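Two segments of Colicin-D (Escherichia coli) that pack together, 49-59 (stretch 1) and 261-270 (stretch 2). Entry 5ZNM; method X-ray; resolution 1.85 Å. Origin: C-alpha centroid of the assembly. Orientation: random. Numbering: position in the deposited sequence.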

# COMPACT_ATOMS: atom_id res chain seq x y z
N VAL A 49 0.38 -0.67 -18.61
CA VAL A 49 -0.84 -0.11 -18.06
C VAL A 49 -0.52 0.72 -16.82
O VAL A 49 0.21 0.26 -15.92
N LEU A 50 -1.05 1.93 -16.78
CA LEU A 50 -1.18 2.75 -15.58
C LEU A 50 -2.57 2.56 -14.99
O LEU A 50 -3.57 2.59 -15.71
N ASN A 51 -2.64 2.36 -13.68
CA ASN A 51 -3.92 2.34 -12.99
C ASN A 51 -4.18 3.70 -12.36
O ASN A 51 -3.25 4.34 -11.87
N ASN A 52 -5.44 4.15 -12.38
CA ASN A 52 -5.76 5.40 -11.72
C ASN A 52 -6.12 5.21 -10.24
O ASN A 52 -6.99 5.89 -9.71
N THR A 53 -5.46 4.27 -9.57
CA THR A 53 -5.48 4.17 -8.11
C THR A 53 -4.84 5.40 -7.49
O THR A 53 -3.65 5.65 -7.69
N ALA A 54 -5.61 6.18 -6.75
CA ALA A 54 -5.11 7.49 -6.33
C ALA A 54 -3.99 7.35 -5.31
O ALA A 54 -4.01 6.45 -4.46
N SER A 55 -3.01 8.26 -5.39
CA SER A 55 -1.93 8.36 -4.41
C SER A 55 -1.10 7.08 -4.35
O SER A 55 -0.61 6.70 -3.29
N SER A 56 -0.93 6.40 -5.47
CA SER A 56 -0.26 5.11 -5.47
C SER A 56 1.10 5.21 -6.16
O SER A 56 1.34 6.09 -6.98
N VAL A 57 1.98 4.30 -5.79
CA VAL A 57 3.23 4.05 -6.52
C VAL A 57 3.04 2.77 -7.32
O VAL A 57 2.50 1.79 -6.80
N GLN A 58 3.47 2.78 -8.58
CA GLN A 58 3.24 1.62 -9.43
C GLN A 58 4.49 1.29 -10.22
O GLN A 58 5.26 2.18 -10.62
N LEU A 59 4.67 -0.00 -10.46
CA LEU A 59 5.74 -0.49 -11.33
C LEU A 59 5.11 -1.50 -12.27
O LEU A 59 4.57 -2.51 -11.83
N ASP A 261 10.09 10.39 -19.84
CA ASP A 261 9.27 10.58 -18.65
C ASP A 261 8.25 11.68 -18.90
O ASP A 261 8.42 12.53 -19.78
N PHE A 262 7.16 11.64 -18.14
CA PHE A 262 6.10 12.62 -18.37
C PHE A 262 5.27 12.74 -17.10
O PHE A 262 5.46 12.00 -16.14
N ILE A 263 4.35 13.69 -17.12
CA ILE A 263 3.36 13.86 -16.06
C ILE A 263 1.97 13.76 -16.68
O ILE A 263 1.76 14.24 -17.80
N TYR A 264 1.06 13.09 -15.99
CA TYR A 264 -0.36 13.14 -16.36
C TYR A 264 -1.18 13.30 -15.09
O TYR A 264 -0.68 13.14 -13.97
N TRP A 265 -2.46 13.64 -15.26
CA TRP A 265 -3.38 13.85 -14.14
C TRP A 265 -4.38 12.71 -14.05
O TRP A 265 -4.85 12.22 -15.07
N ARG A 266 -4.71 12.30 -12.83
CA ARG A 266 -5.78 11.36 -12.54
C ARG A 266 -6.65 11.92 -11.42
O ARG A 266 -6.22 12.83 -10.70
N PRO A 267 -7.88 11.42 -11.27
CA PRO A 267 -8.70 11.89 -10.15
C PRO A 267 -8.03 11.59 -8.82
O PRO A 267 -7.26 10.63 -8.68
N ASP A 268 -8.31 12.44 -7.84
CA ASP A 268 -7.79 12.19 -6.50
C ASP A 268 -8.61 11.10 -5.81
O ASP A 268 -9.54 10.52 -6.37
N ALA A 269 -8.21 10.78 -4.57
CA ALA A 269 -8.84 9.66 -3.86
C ALA A 269 -10.34 9.88 -3.67
O ALA A 269 -11.13 8.94 -3.78
N ALA A 270 -10.74 11.12 -3.36
CA ALA A 270 -12.16 11.45 -3.22
C ALA A 270 -12.90 11.37 -4.54
O ALA A 270 -14.12 11.22 -4.54

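Arg266 is the centre of this contact and has the largest area covered by the other stretch. Its CB points toward stretch 1, with chi1 p and chi2 and chi3 both t, so the chain extends and delivers the guanidinium to the loop after strand 49-51. Arg266 NH2 donates to Ser56 O at 3.2 Å. Arg266 NH1 makes a weak hydrogen bond to Asn51 O at 3.3 Å. Thr53 O lies over one face of the guanidinium, 3.2 Å from Arg266 CZ, while Ser56 O sits at its edge. Arg266 NE is satisfied elsewhere in the structure.

Thr53 O is not left without a donor: Ser56 OG, chi1 p, gives it a hydrogen bond of 2.7 Å across the type II turn. Ser56 OG in turn accepts from Gln58 NE2 at 2.9 Å. Gln58 is m at chi1 and t at chi2. Gln58 NE2 also donates to Asn51 O at 2.8 Å, and Gln58 OE1 accepts from Asn51 N at 2.9 Å. The Gln58 amide therefore uses both ends to hold the backbone of Asn51, whose carbonyl Arg266 also reaches.

Water 1 donates to Asn52 O at 2.6 Å and to Pro267 O at 2.9 Å, bridging the two backbones. Water 2 donates to Ser56 O at 3.0 Å and accepts from Arg266 NH1 at 3.1 Å.

Asn52, chi1 m, starts sideways, but its end comes nearer. Asn52 ND2 is 2.9 Å from Tyr264 OH, yet the angle is too poor for a hydrogen bond. Asn52 OD1 is satisfied elsewhere in the structure.

Leu50, m then t, points toward stretch 2; its CD1 lies 3.8 Å from Tyr264 CE1 and 4.2 Å from Phe262 CZ, at the edge of the phenyl ring. Tyr264 and Phe262 both have chi1 p. Ala54 CB meets Ala269 CB at 3.9 Å.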

# COMPACT_ATOMS: atom_id res chain seq x y z
CB VAL A 49 -1.87 -1.20 -17.72
CG1 VAL A 49 -3.19 -0.58 -17.21
CG2 VAL A 49 -2.09 -2.11 -18.92
CB LEU A 50 -0.99 4.23 -15.92
CG LEU A 50 0.39 4.70 -16.35
CD1 LEU A 50 0.29 6.02 -17.11
CD2 LEU A 50 1.26 4.84 -15.10
CB ASN A 51 -3.95 1.24 -11.93
CG ASN A 51 -3.99 -0.15 -12.53
OD1 ASN A 51 -4.43 -0.32 -13.67
ND2 ASN A 51 -3.54 -1.14 -11.76
CB ASN A 52 -6.88 6.13 -12.47
CG ASN A 52 -6.36 6.95 -13.66
OD1 ASN A 52 -7.12 7.62 -14.36
ND2 ASN A 52 -5.06 6.89 -13.88
CB THR A 53 -4.71 2.92 -7.71
OG1 THR A 53 -5.15 1.81 -8.52
CG2 THR A 53 -4.92 2.60 -6.23
CB ALA A 54 -6.24 8.34 -5.75
CB SER A 55 -2.46 8.70 -3.02
OG SER A 55 -3.07 9.99 -3.03
CB SER A 56 -1.13 4.04 -6.15
OG SER A 56 -1.33 4.34 -7.53
CB VAL A 57 4.42 3.92 -5.56
CG1 VAL A 57 5.72 3.61 -6.33
CG2 VAL A 57 4.58 5.19 -4.72
CB GLN A 58 2.08 1.84 -10.40
CG GLN A 58 0.71 1.92 -9.71
CD GLN A 58 -0.39 2.36 -10.66
OE1 GLN A 58 -0.40 1.97 -11.83
NE2 GLN A 58 -1.34 3.18 -10.17
CB LEU A 59 6.87 -1.13 -10.53
CG LEU A 59 7.97 -1.81 -11.33
CD1 LEU A 59 8.67 -0.81 -12.24
CD2 LEU A 59 8.99 -2.47 -10.40
CB ASP A 261 10.14 10.93 -17.43
CG ASP A 261 11.10 12.07 -17.71
OD1 ASP A 261 11.51 12.22 -18.87
OD2 ASP A 261 11.43 12.82 -16.76
CB PHE A 262 5.23 12.24 -19.57
CG PHE A 262 4.46 10.94 -19.39
CD1 PHE A 262 5.04 9.71 -19.70
CD2 PHE A 262 3.13 10.95 -18.94
CE1 PHE A 262 4.34 8.53 -19.57
CE2 PHE A 262 2.42 9.78 -18.79
CZ PHE A 262 3.02 8.55 -19.11
CB ILE A 263 3.58 15.21 -15.32
CG1 ILE A 263 4.88 15.13 -14.52
CG2 ILE A 263 2.40 15.54 -14.41
CD1 ILE A 263 5.37 16.46 -14.01
CB TYR A 264 -0.79 11.91 -17.16
CG TYR A 264 -1.16 10.70 -16.34
CD1 TYR A 264 -0.21 10.03 -15.57
CD2 TYR A 264 -2.46 10.24 -16.31
CE1 TYR A 264 -0.56 8.93 -14.80
CE2 TYR A 264 -2.82 9.15 -15.54
CZ TYR A 264 -1.87 8.49 -14.80
OH TYR A 264 -2.25 7.40 -14.04
CB TRP A 265 -4.14 15.17 -14.31
CG TRP A 265 -3.30 16.37 -14.27
CD1 TRP A 265 -2.68 16.98 -15.32
CD2 TRP A 265 -2.96 17.13 -13.11
NE1 TRP A 265 -1.99 18.08 -14.89
CE2 TRP A 265 -2.14 18.20 -13.53
CE3 TRP A 265 -3.28 17.02 -11.74
CZ2 TRP A 265 -1.63 19.14 -12.65
CZ3 TRP A 265 -2.77 17.96 -10.86
CH2 TRP A 265 -1.95 19.01 -11.33
CB ARG A 266 -5.27 9.96 -12.12
CG ARG A 266 -4.42 9.94 -10.84
CD ARG A 266 -3.85 8.52 -10.56
NE ARG A 266 -2.85 8.55 -9.50
CZ ARG A 266 -1.83 7.71 -9.40
NH1 ARG A 266 -1.66 6.75 -10.30
NH2 ARG A 266 -0.95 7.84 -8.41
CB PRO A 267 -10.01 11.10 -10.32
CG PRO A 267 -10.08 10.75 -11.78
CD PRO A 267 -8.61 10.50 -12.16
CB ASP A 268 -7.73 13.48 -5.69
CG ASP A 268 -9.10 14.13 -5.47
OD1 ASP A 268 -10.14 13.52 -5.77
OD2 ASP A 268 -9.12 15.29 -5.00
CB ALA A 269 -8.13 9.44 -2.51
CB ALA A 270 -12.31 12.86 -2.64
O HOH W 1 -8.33 8.02 -9.20
O HOH W 2 1.15 5.58 -9.89